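Local coordinates for protein aminotransferase (Streptomyces pactum, PDB 4ZM4) that belongs to the class-III aminotransferases, a family of pyridoxal-phosphate-dependent enzymes, and binds pyridoxal-5'-phosphate as a two-chain assembly, at residues A134-G139 with M297-S302; Q235-L240 with A246-D251; V360-V365 with M369-L374; P380-R385 with A391-F396. The protein carries 1 engineered substitution. All coordinates share one frame; numbering follows the deposited sequence.

Contact 1: A134-G139 with M297-S302; sequences ARATTG and MRMLAS
Met299 and Thr137 run alongside each other, pointing opposite ways, where two helices meet, and the packing runs mainly through sulfur. Met299 SD lies 3.6 Å from Ala136 O and 3.6 Å from Thr137 CA, so it rests on the backbone of the last turn of helix 123-138. Ala136 CB adds a looser apolar touch, 4.2 Å from Met299 SD. Met299 CE, beyond the bend at chi3, is farther from Ala136 O than SD is.

A second touch is made by Thr137 CG2, which sits over one face of the Arg298 guanidinium, 3.2 Å from Arg298 NH2. The NE of this arginine is held by His295 O.

The polar link is indirect. One water donates to Thr137 OG1 at 3.0 Å and accepts from Met299 N at 3.0 Å. Thr137 OG1 is also hydrogen-bonded to Leu133 O, one turn back in its own helix. With chi1 at -61°, OG1 lies beside its backbone N, and CG2 is left to meet the arginine.

No direct hydrogen bond joins the two segments. The arrangement is a water-bridged surface contact between the C-terminal end of helix 123-138 and the short helix 298-301, in the class-III aminotransferase fold.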
# COMPACT_ATOMS: atom_id res chain seq x y z
N ALA B 134 -15.53 0.87 -11.25
CA ALA B 134 -16.05 0.75 -12.60
C ALA B 134 -17.01 -0.46 -12.78
O ALA B 134 -18.04 -0.37 -13.48
CB ALA B 134 -14.91 0.67 -13.62
N ARG B 135 -16.66 -1.60 -12.19
CA ARG B 135 -17.55 -2.77 -12.24
C ARG B 135 -18.84 -2.47 -11.49
O ARG B 135 -19.94 -2.77 -11.99
CB ARG B 135 -16.85 -4.01 -11.67
CG ARG B 135 -15.66 -4.49 -12.49
CD ARG B 135 -14.93 -5.64 -11.82
NE ARG B 135 -14.23 -6.47 -12.80
CZ ARG B 135 -12.91 -6.68 -12.90
NH1 ARG B 135 -12.06 -6.12 -12.03
NH2 ARG B 135 -12.45 -7.49 -13.90
N ALA B 136 -18.73 -1.88 -10.29
CA ALA B 136 -19.92 -1.57 -9.48
C ALA B 136 -20.84 -0.54 -10.17
O ALA B 136 -22.07 -0.66 -10.09
CB ALA B 136 -19.53 -1.07 -8.11
N THR B 137 -20.24 0.43 -10.85
CA THR B 137 -20.96 1.54 -11.43
C THR B 137 -21.71 1.11 -12.70
O THR B 137 -22.85 1.49 -12.92
CB THR B 137 -19.97 2.72 -11.70
OG1 THR B 137 -19.40 3.15 -10.47
CG2 THR B 137 -20.66 3.94 -12.34
N THR B 138 -21.04 0.37 -13.56
CA THR B 138 -21.61 -0.07 -14.82
C THR B 138 -22.45 -1.33 -14.66
O THR B 138 -23.22 -1.68 -15.53
CB THR B 138 -20.50 -0.40 -15.82
OG1 THR B 138 -19.60 -1.37 -15.25
CG2 THR B 138 -19.71 0.84 -16.18
N GLY B 139 -22.29 -2.04 -13.55
CA GLY B 139 -22.94 -3.34 -13.38
C GLY B 139 -22.36 -4.38 -14.33
O GLY B 139 -23.00 -5.37 -14.62
N MET B 297 -17.61 9.38 -9.73
CA MET B 297 -17.31 9.05 -8.33
C MET B 297 -18.54 8.86 -7.43
O MET B 297 -18.40 8.77 -6.22
CB MET B 297 -16.39 10.13 -7.72
CG MET B 297 -15.01 10.18 -8.37
SD MET B 297 -14.13 8.64 -8.04
CE MET B 297 -13.53 8.98 -6.39
N ARG B 298 -19.72 8.82 -8.04
CA ARG B 298 -20.98 8.92 -7.29
C ARG B 298 -21.20 7.78 -6.29
O ARG B 298 -21.80 8.00 -5.24
CB ARG B 298 -22.19 9.04 -8.26
CG ARG B 298 -22.67 7.72 -8.87
CD ARG B 298 -23.56 7.89 -10.09
NE ARG B 298 -22.80 7.52 -11.29
CZ ARG B 298 -23.19 6.70 -12.26
NH1 ARG B 298 -24.37 6.13 -12.24
NH2 ARG B 298 -22.37 6.48 -13.28
N MET B 299 -20.75 6.56 -6.61
CA MET B 299 -20.97 5.45 -5.69
C MET B 299 -20.06 5.53 -4.47
O MET B 299 -20.31 4.85 -3.46
CB MET B 299 -20.86 4.12 -6.39
CG MET B 299 -21.88 3.96 -7.52
SD MET B 299 -22.08 2.25 -8.04
CE MET B 299 -23.11 1.58 -6.73
N LEU B 300 -18.99 6.31 -4.54
CA LEU B 300 -18.12 6.51 -3.39
C LEU B 300 -18.59 7.69 -2.58
O LEU B 300 -18.31 7.75 -1.39
CB LEU B 300 -16.66 6.67 -3.83
CG LEU B 300 -16.01 5.38 -4.29
CD1 LEU B 300 -14.61 5.65 -4.82
CD2 LEU B 300 -15.94 4.36 -3.17
N ALA B 301 -19.25 8.65 -3.23
CA ALA B 301 -19.80 9.82 -2.51
C ALA B 301 -20.92 9.35 -1.62
O ALA B 301 -21.11 9.88 -0.54
CB ALA B 301 -20.31 10.89 -3.49
N SER B 302 -21.65 8.33 -2.06
CA SER B 302 -22.73 7.74 -1.30
C SER B 302 -22.25 6.64 -0.34
O SER B 302 -23.04 6.09 0.41
CB SER B 302 -23.76 7.15 -2.26
OG SER B 302 -23.22 6.04 -2.96
O HOH W 1 -19.37 5.88 -9.21

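Contact 2: Q235-L240 with A246-D251; sequences QLLREL and AMLVFD. With P3B ((3E,4R,5R)-4,5-dihydroxy-3-{[(Z)-{3-hydroxy-2-methyl-5-[(phosphonooxy)methyl]pyridin-4(1H)-ylidene}methyl]imino}cyclohex-1-ene-1-carboxylic acid), chain H.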
# COMPACT_ATOMS: atom_id res chain seq x y z
N GLN B 235 -7.85 9.35 -28.44
CA GLN B 235 -9.11 9.95 -28.85
C GLN B 235 -10.08 8.81 -29.17
O GLN B 235 -11.26 8.85 -28.78
CB GLN B 235 -8.91 10.87 -30.07
CG GLN B 235 -8.13 12.15 -29.75
CD GLN B 235 -6.63 11.96 -29.51
OE1 GLN B 235 -6.06 10.86 -29.69
NE2 GLN B 235 -5.96 13.05 -29.15
N LEU B 236 -9.57 7.81 -29.89
CA LEU B 236 -10.35 6.67 -30.30
C LEU B 236 -10.86 5.91 -29.09
O LEU B 236 -12.02 5.47 -29.08
CB LEU B 236 -9.53 5.74 -31.21
CG LEU B 236 -10.24 4.47 -31.69
CD1 LEU B 236 -11.49 4.78 -32.50
CD2 LEU B 236 -9.29 3.60 -32.51
N LEU B 237 -10.01 5.75 -28.09
CA LEU B 237 -10.37 5.05 -26.87
C LEU B 237 -11.48 5.73 -26.15
O LEU B 237 -12.45 5.11 -25.73
CB LEU B 237 -9.18 4.95 -25.91
CG LEU B 237 -8.46 3.63 -25.80
CD1 LEU B 237 -7.26 3.82 -24.87
CD2 LEU B 237 -9.39 2.54 -25.25
N ARG B 238 -11.34 7.04 -26.00
CA ARG B 238 -12.38 7.89 -25.39
C ARG B 238 -13.72 7.78 -26.13
O ARG B 238 -14.79 7.83 -25.52
CB ARG B 238 -11.89 9.37 -25.35
CG ARG B 238 -12.93 10.41 -24.90
CD ARG B 238 -13.33 10.28 -23.44
NE ARG B 238 -14.12 9.10 -23.12
CZ ARG B 238 -14.55 8.77 -21.90
NH1 ARG B 238 -14.30 9.56 -20.83
NH2 ARG B 238 -15.24 7.65 -21.73
N GLU B 239 -13.66 7.68 -27.46
CA GLU B 239 -14.89 7.62 -28.22
C GLU B 239 -15.60 6.27 -28.02
O GLU B 239 -16.79 6.23 -27.82
CB GLU B 239 -14.61 7.85 -29.70
CG GLU B 239 -15.83 8.17 -30.54
CD GLU B 239 -15.48 8.32 -32.02
OE1 GLU B 239 -14.59 9.14 -32.33
OE2 GLU B 239 -16.08 7.64 -32.86
N LEU B 240 -14.83 5.18 -28.12
CA LEU B 240 -15.40 3.85 -28.04
C LEU B 240 -15.95 3.61 -26.65
O LEU B 240 -17.09 3.20 -26.51
CB LEU B 240 -14.37 2.77 -28.41
CG LEU B 240 -13.93 2.74 -29.88
CD1 LEU B 240 -12.79 1.77 -30.10
CD2 LEU B 240 -15.07 2.39 -30.82
N ALA B 246 -18.58 2.23 -21.27
CA ALA B 246 -17.45 1.72 -20.50
C ALA B 246 -16.68 2.87 -19.90
O ALA B 246 -16.51 3.90 -20.53
CB ALA B 246 -16.54 0.89 -21.40
N MET B 247 -16.19 2.72 -18.67
CA MET B 247 -15.39 3.79 -18.05
C MET B 247 -13.99 3.72 -18.61
O MET B 247 -13.42 2.63 -18.75
CB MET B 247 -15.42 3.68 -16.51
CG MET B 247 -16.83 3.83 -15.96
SD MET B 247 -16.91 3.99 -14.16
CE MET B 247 -16.48 5.71 -13.94
N LEU B 248 -13.44 4.87 -18.97
CA LEU B 248 -12.06 4.96 -19.39
C LEU B 248 -11.21 5.31 -18.15
O LEU B 248 -11.48 6.33 -17.50
CB LEU B 248 -11.87 6.00 -20.51
CG LEU B 248 -10.43 6.25 -21.03
CD1 LEU B 248 -9.75 4.97 -21.48
CD2 LEU B 248 -10.45 7.24 -22.17
N VAL B 249 -10.26 4.43 -17.83
CA VAL B 249 -9.37 4.62 -16.69
C VAL B 249 -7.95 4.89 -17.18
O VAL B 249 -7.30 4.01 -17.73
CB VAL B 249 -9.37 3.39 -15.75
CG1 VAL B 249 -8.63 3.69 -14.47
CG2 VAL B 249 -10.80 2.96 -15.38
N PHE B 250 -7.44 6.10 -16.94
CA PHE B 250 -6.04 6.39 -17.20
C PHE B 250 -5.28 6.07 -15.94
O PHE B 250 -5.51 6.66 -14.88
CB PHE B 250 -5.80 7.87 -17.57
CG PHE B 250 -6.08 8.22 -19.00
CD1 PHE B 250 -6.60 7.31 -19.90
CD2 PHE B 250 -5.85 9.51 -19.45
CE1 PHE B 250 -6.88 7.66 -21.22
CE2 PHE B 250 -6.14 9.88 -20.76
CZ PHE B 250 -6.64 8.94 -21.65
N ASP B 251 -4.35 5.14 -16.06
CA ASP B 251 -3.35 4.91 -15.01
C ASP B 251 -2.26 5.92 -15.22
O ASP B 251 -1.37 5.71 -16.02
CB ASP B 251 -2.81 3.46 -15.07
CG ASP B 251 -1.89 3.13 -13.93
OD1 ASP B 251 -1.49 4.04 -13.18
OD2 ASP B 251 -1.55 1.92 -13.78
OAH P3B H . 1.91 -0.83 -6.46
PBA P3B H . 2.79 0.44 -6.85
OAI P3B H . 4.16 -0.13 -7.04
OAC P3B H . 2.81 1.52 -5.79
OAQ P3B H . 2.10 0.88 -8.31
CAM P3B H . 1.65 -0.10 -9.30
CAV P3B H . 1.71 0.52 -10.53
CAL P3B H . 0.51 0.96 -11.07
NAP P3B H . 0.55 1.63 -12.28
CAU P3B H . 1.74 1.88 -12.93
CAA P3B H . 1.77 2.52 -14.14
CAW P3B H . 2.88 1.43 -12.42
OAE P3B H . 4.01 1.71 -13.11
CAX P3B H . 2.94 0.77 -11.20
CAJ P3B H . 4.20 0.29 -10.68
NAO P3B H . 5.35 0.32 -11.44
CAT P3B H . 6.52 -0.24 -11.01
CAK P3B H . 6.68 -1.06 -9.86
CAS P3B H . 7.87 -1.68 -9.50
CAR P3B H . 8.00 -2.43 -8.31
OAD P3B H . 9.08 -2.90 -7.93
OAB P3B H . 7.05 -2.75 -7.64
CAN P3B H . 9.03 -1.36 -10.09
CAY P3B H . 9.02 -0.37 -11.27
OAF P3B H . 9.97 -0.97 -12.18
CAZ P3B H . 7.62 -0.08 -11.93
OAG P3B H . 7.51 1.15 -12.74
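Leu248 has the most surface buried here, and it meets Arg238 in two places. Its CD2 lies against the helix backbone, 3.8 Å from Arg238 CA. Its CB lies over one face of the Arg238 guanidinium, 3.9 Å from NH2 and off-centre, on the NH2 side. Leu248 CG is anti to its backbone N (chi1 178°), which carries the two methyls toward the helix.

Arg238 reaches this place by folding back. Its chain bends twice, at chi2 and chi3, and the guanidinium comes down beside the strand. Ala246 O is near the plane of the group at its edge, 4.1 Å from Arg238 NH2. The firm polar partners lie outside the two segments. Asp273 OD2 forms a salt bridge with Arg238 NH2 and also accepts from Leu248 N, while Glu271 O takes Arg238 NH1. One carboxylate oxygen thus ties both sides of the contact, and this probably fixes the arginine over Leu248.

The contact lies in the beta-alpha-beta unit of strand 212-217, helix 233-244 and strand 247-251, with the helix packed on the central mixed sheet.

Leu237 is the third residue. Its CD1 meets Leu248 CD1 at 4.4 Å, and the side chain also touches Val215 on the neighbouring strand and Leu201 of helix 198-208.

At the far end of the strand, Asp251 OD2 accepts a hydrogen bond from NAP of the bound P3B at 2.6 Å, with an angle of 156° at the hydrogen. His151 ND1 is hydrogen-bonded to the same oxygen, and Val253 N holds Asp251 OD1.

Contact 3: V360-V365 with M369-L374; sequences VHINRV and MSVALL
His361 meets Leu374 through its CB, which lies 3.7 Å from Leu374 CD2, while its ring leads away from the partner strand. At the edge of that ring, and in its plane, lies Asn363 OD1. His361 NE2 gives it a weak hydrogen bond of 3.1 Å. With CG anti to the backbone N (chi1 -168°), the ring leans toward Asn363 of the same strand. Glu383 and Pro384 also touch the ring.

The backbones are joined at two antiparallel hydrogen-bonded pairs. His361 and Ala372 exchange two bonds, with His361 N to Ala372 O at 2.8 Å. Asn363 and Ser370 exchange two more. Of these, Ser370 N to Asn363 O (2.9 Å) is the straighter, at 163°. The bond from Asn363 N to Ser370 O is bent to 138°, its donor tilted from the carbonyl plane.

This is a beta hairpin of strands 360-365 and 368-373, extended into a three-strand antiparallel sheet by strand 421-422.

The face carrying Val360, Ile362, Arg364, Met369, Val371 and Leu373 turns to helix 334-355. There the extended Met369 lies beside Ile362, with CE 3.9 Å from Ile362 CG2. Val360 CG2 meets Val371 CG1 at 4.0 Å. Arg364 CD passes Met369 SD at 4.1 Å, and its guanidinium forms salt bridges with Glu346 and Glu339.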
# COMPACT_ATOMS: atom_id res chain seq x y z
N VAL B 360 21.00 2.64 -31.40
CA VAL B 360 20.25 2.80 -30.16
C VAL B 360 18.83 3.27 -30.50
O VAL B 360 18.63 4.02 -31.45
CB VAL B 360 20.97 3.82 -29.27
CG1 VAL B 360 20.85 5.22 -29.85
CG2 VAL B 360 20.44 3.78 -27.85
N HIS B 361 17.83 2.81 -29.73
CA HIS B 361 16.51 3.40 -29.79
C HIS B 361 16.24 4.19 -28.53
O HIS B 361 16.49 3.69 -27.42
CB HIS B 361 15.42 2.35 -29.96
CG HIS B 361 14.08 2.93 -30.31
ND1 HIS B 361 13.75 3.26 -31.61
CD2 HIS B 361 13.02 3.28 -29.55
CE1 HIS B 361 12.53 3.78 -31.62
NE2 HIS B 361 12.06 3.79 -30.39
N ILE B 362 15.76 5.42 -28.69
CA ILE B 362 15.49 6.34 -27.57
C ILE B 362 14.12 6.96 -27.76
O ILE B 362 13.87 7.56 -28.80
CB ILE B 362 16.53 7.49 -27.52
CG1 ILE B 362 17.93 6.94 -27.27
CG2 ILE B 362 16.18 8.49 -26.42
CD1 ILE B 362 19.04 7.98 -27.34
N ASN B 363 13.21 6.73 -26.82
CA ASN B 363 11.92 7.41 -26.81
C ASN B 363 11.87 8.35 -25.61
O ASN B 363 12.37 8.01 -24.56
CB ASN B 363 10.74 6.42 -26.73
CG ASN B 363 10.51 5.62 -28.01
OD1 ASN B 363 10.22 4.42 -27.95
ND2 ASN B 363 10.55 6.29 -29.16
N ARG B 364 11.27 9.51 -25.77
CA ARG B 364 11.18 10.43 -24.69
C ARG B 364 9.85 11.18 -24.64
O ARG B 364 9.31 11.59 -25.67
CB ARG B 364 12.34 11.43 -24.77
CG ARG B 364 12.45 12.34 -23.54
CD ARG B 364 13.69 13.22 -23.59
NE ARG B 364 13.62 14.20 -24.68
CZ ARG B 364 12.91 15.32 -24.66
NH1 ARG B 364 12.17 15.64 -23.61
NH2 ARG B 364 12.94 16.14 -25.72
N VAL B 365 9.31 11.36 -23.44
CA VAL B 365 8.19 12.24 -23.22
C VAL B 365 8.55 13.01 -21.94
O VAL B 365 8.39 12.48 -20.81
CB VAL B 365 6.85 11.48 -23.07
CG1 VAL B 365 5.71 12.47 -22.91
CG2 VAL B 365 6.57 10.57 -24.26
N MET B 369 11.97 8.65 -20.19
CA MET B 369 12.92 8.37 -21.26
C MET B 369 13.35 6.89 -21.28
O MET B 369 13.76 6.36 -20.25
CB MET B 369 14.14 9.27 -21.03
CG MET B 369 15.14 9.31 -22.14
SD MET B 369 16.33 10.63 -21.79
CE MET B 369 17.45 10.26 -23.15
N SER B 370 13.29 6.25 -22.46
CA SER B 370 13.85 4.88 -22.67
C SER B 370 15.07 4.95 -23.60
O SER B 370 15.07 5.70 -24.58
CB SER B 370 12.88 3.73 -23.10
OG SER B 370 12.27 3.91 -24.35
N VAL B 371 16.08 4.18 -23.24
CA VAL B 371 17.34 4.08 -23.97
C VAL B 371 17.71 2.60 -24.10
O VAL B 371 18.02 1.96 -23.11
CB VAL B 371 18.51 4.81 -23.26
CG1 VAL B 371 19.82 4.59 -24.00
CG2 VAL B 371 18.23 6.29 -23.14
N ALA B 372 17.66 2.09 -25.33
CA ALA B 372 17.86 0.70 -25.60
C ALA B 372 18.87 0.51 -26.72
O ALA B 372 18.75 1.08 -27.78
CB ALA B 372 16.52 0.04 -25.96
N LEU B 373 19.84 -0.35 -26.46
CA LEU B 373 20.87 -0.71 -27.40
C LEU B 373 20.28 -1.74 -28.36
O LEU B 373 19.68 -2.73 -27.93
CB LEU B 373 22.02 -1.32 -26.60
CG LEU B 373 23.42 -1.52 -27.13
CD1 LEU B 373 24.04 -0.24 -27.61
CD2 LEU B 373 24.26 -2.07 -26.00
N LEU B 374 20.43 -1.50 -29.66
CA LEU B 374 19.81 -2.34 -30.68
C LEU B 374 20.72 -3.43 -31.24
O LEU B 374 21.93 -3.32 -31.20
CB LEU B 374 19.31 -1.46 -31.83
CG LEU B 374 18.36 -0.33 -31.46
CD1 LEU B 374 17.86 0.38 -32.70
CD2 LEU B 374 17.17 -0.84 -30.65

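Contact 4: P380-R385 with A391-F396; sequences PSAEPR and AALVDF
Ala382 and Leu393 are the nearest residues of the two backbones, with their CA atoms 8.3 Å apart. Segment 380-385 has no regular helix or strand. Ala382 and Pro384 both have polyproline-II backbone angles (phi -61°, psi 142°), and each directs its side chain at the partner. Segment 391-396 begins on helix 387-393 and runs on to the start of helix 396-408. Val394 N is bonded to Ala391 O at 3.3 Å. Asp395 then acts as N-cap of helix 396-408.

The contact folds the loop after strand 368-373 against helix 387-393, beside the hairpin of strands 360-365 and 368-373.

No hydrogen bond crosses between the segments, and the meeting is apolar. Leu393 CD1 does most of the touching. It lies close to Ala382 CB, at 3.4 Å. The same methyl reaches the proline ring at Pro384 CD, 4.0 Å away, and Pro384 CG is slightly farther off. Leu393 CD2 lies 4.2 Å from Ala382 CB. The side chain of Leu393 also touches Leu374, which follows the strand. Pro384 packs on Gln389 and Leu390 of helix 387-393 and on His361 of the hairpin.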
# COMPACT_ATOMS: atom_id res chain seq x y z
N PRO B 380 17.72 0.48 -37.79
CA PRO B 380 17.91 1.71 -37.00
C PRO B 380 16.74 2.70 -37.04
O PRO B 380 16.53 3.42 -36.04
CB PRO B 380 19.17 2.35 -37.62
CG PRO B 380 19.56 1.49 -38.80
CD PRO B 380 18.90 0.16 -38.61
N SER B 381 16.01 2.75 -38.17
CA SER B 381 14.97 3.76 -38.38
C SER B 381 13.56 3.38 -37.85
O SER B 381 12.60 4.14 -38.01
CB SER B 381 14.85 4.04 -39.87
OG SER B 381 14.18 2.94 -40.50
N ALA B 382 13.44 2.20 -37.24
CA ALA B 382 12.14 1.72 -36.79
C ALA B 382 11.50 2.63 -35.76
O ALA B 382 12.21 3.18 -34.91
CB ALA B 382 12.30 0.31 -36.22
N GLU B 383 10.17 2.81 -35.82
CA GLU B 383 9.41 3.40 -34.69
C GLU B 383 8.36 2.40 -34.20
O GLU B 383 7.22 2.42 -34.64
CB GLU B 383 8.74 4.74 -35.00
CG GLU B 383 9.65 5.97 -34.90
CD GLU B 383 10.46 6.06 -33.61
OE1 GLU B 383 11.55 6.66 -33.67
OE2 GLU B 383 10.03 5.54 -32.55
N PRO B 384 8.78 1.46 -33.34
CA PRO B 384 7.86 0.45 -32.89
C PRO B 384 6.71 1.10 -32.17
O PRO B 384 6.91 2.11 -31.46
CB PRO B 384 8.72 -0.38 -31.93
CG PRO B 384 9.81 0.51 -31.51
CD PRO B 384 10.11 1.31 -32.73
N ARG B 385 5.52 0.54 -32.36
CA ARG B 385 4.31 1.11 -31.78
C ARG B 385 3.83 0.33 -30.56
O ARG B 385 2.92 0.77 -29.86
CB ARG B 385 3.19 1.17 -32.82
CG ARG B 385 2.68 -0.19 -33.31
CD ARG B 385 1.14 -0.21 -33.46
NE ARG B 385 0.61 -1.24 -34.37
CZ ARG B 385 0.27 -2.47 -34.01
NH1 ARG B 385 0.39 -2.90 -32.73
NH2 ARG B 385 -0.20 -3.30 -34.92
N ALA B 391 10.72 -4.74 -28.44
CA ALA B 391 11.56 -5.80 -27.87
C ALA B 391 12.37 -6.50 -28.92
O ALA B 391 13.48 -6.92 -28.66
CB ALA B 391 10.71 -6.82 -27.10
N ALA B 392 11.82 -6.59 -30.13
CA ALA B 392 12.46 -7.34 -31.20
C ALA B 392 13.70 -6.64 -31.72
O ALA B 392 14.58 -7.29 -32.22
CB ALA B 392 11.48 -7.60 -32.34
N LEU B 393 13.77 -5.33 -31.60
CA LEU B 393 14.94 -4.56 -32.06
C LEU B 393 16.09 -4.56 -31.09
O LEU B 393 17.23 -4.22 -31.46
CB LEU B 393 14.56 -3.10 -32.30
CG LEU B 393 13.37 -2.81 -33.26
CD1 LEU B 393 13.09 -1.31 -33.33
CD2 LEU B 393 13.65 -3.34 -34.65
N VAL B 394 15.82 -4.99 -29.86
CA VAL B 394 16.71 -4.72 -28.74
C VAL B 394 17.66 -5.87 -28.46
O VAL B 394 17.31 -7.03 -28.56
CB VAL B 394 15.91 -4.37 -27.47
CG1 VAL B 394 16.81 -4.30 -26.25
CG2 VAL B 394 15.18 -3.06 -27.65
N ASP B 395 18.90 -5.53 -28.14
CA ASP B 395 19.92 -6.49 -27.79
C ASP B 395 20.04 -6.54 -26.27
O ASP B 395 20.83 -5.82 -25.67
CB ASP B 395 21.26 -6.06 -28.41
CG ASP B 395 22.37 -7.11 -28.24
OD1 ASP B 395 22.23 -7.99 -27.37
OD2 ASP B 395 23.36 -7.03 -28.98
N PHE B 396 19.23 -7.39 -25.65
CA PHE B 396 19.13 -7.43 -24.16
C PHE B 396 20.41 -7.82 -23.45
O PHE B 396 20.77 -7.18 -22.46
CB PHE B 396 17.94 -8.29 -23.71
CG PHE B 396 16.60 -7.63 -23.95
CD1 PHE B 396 16.12 -6.67 -23.08
CD2 PHE B 396 15.85 -7.94 -25.08
CE1 PHE B 396 14.90 -6.04 -23.32
CE2 PHE B 396 14.64 -7.31 -25.32
CZ PHE B 396 14.16 -6.37 -24.44

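From the N terminus, helix 123-138 supplies the first half of contact 1. The chain then runs through the central sheet before 297-302 closes this long loop. Contact 2 is nested inside it and closes a short turn from helix 233-244 to strand 247-251. The two contacts touch where Met247 packs on Ala134, Thr137 and Thr138, so the sheet lies between the two helices. Contacts 3 and 4 follow in series, each closing a short loop. Their centres are 9 Å apart, and they meet through Leu373 O and Asp395 N, a probable hydrogen bond at 2.9 Å. Contacts 1 and 3 lie on opposite sides of the chain's centre, their centres about 40 Å apart.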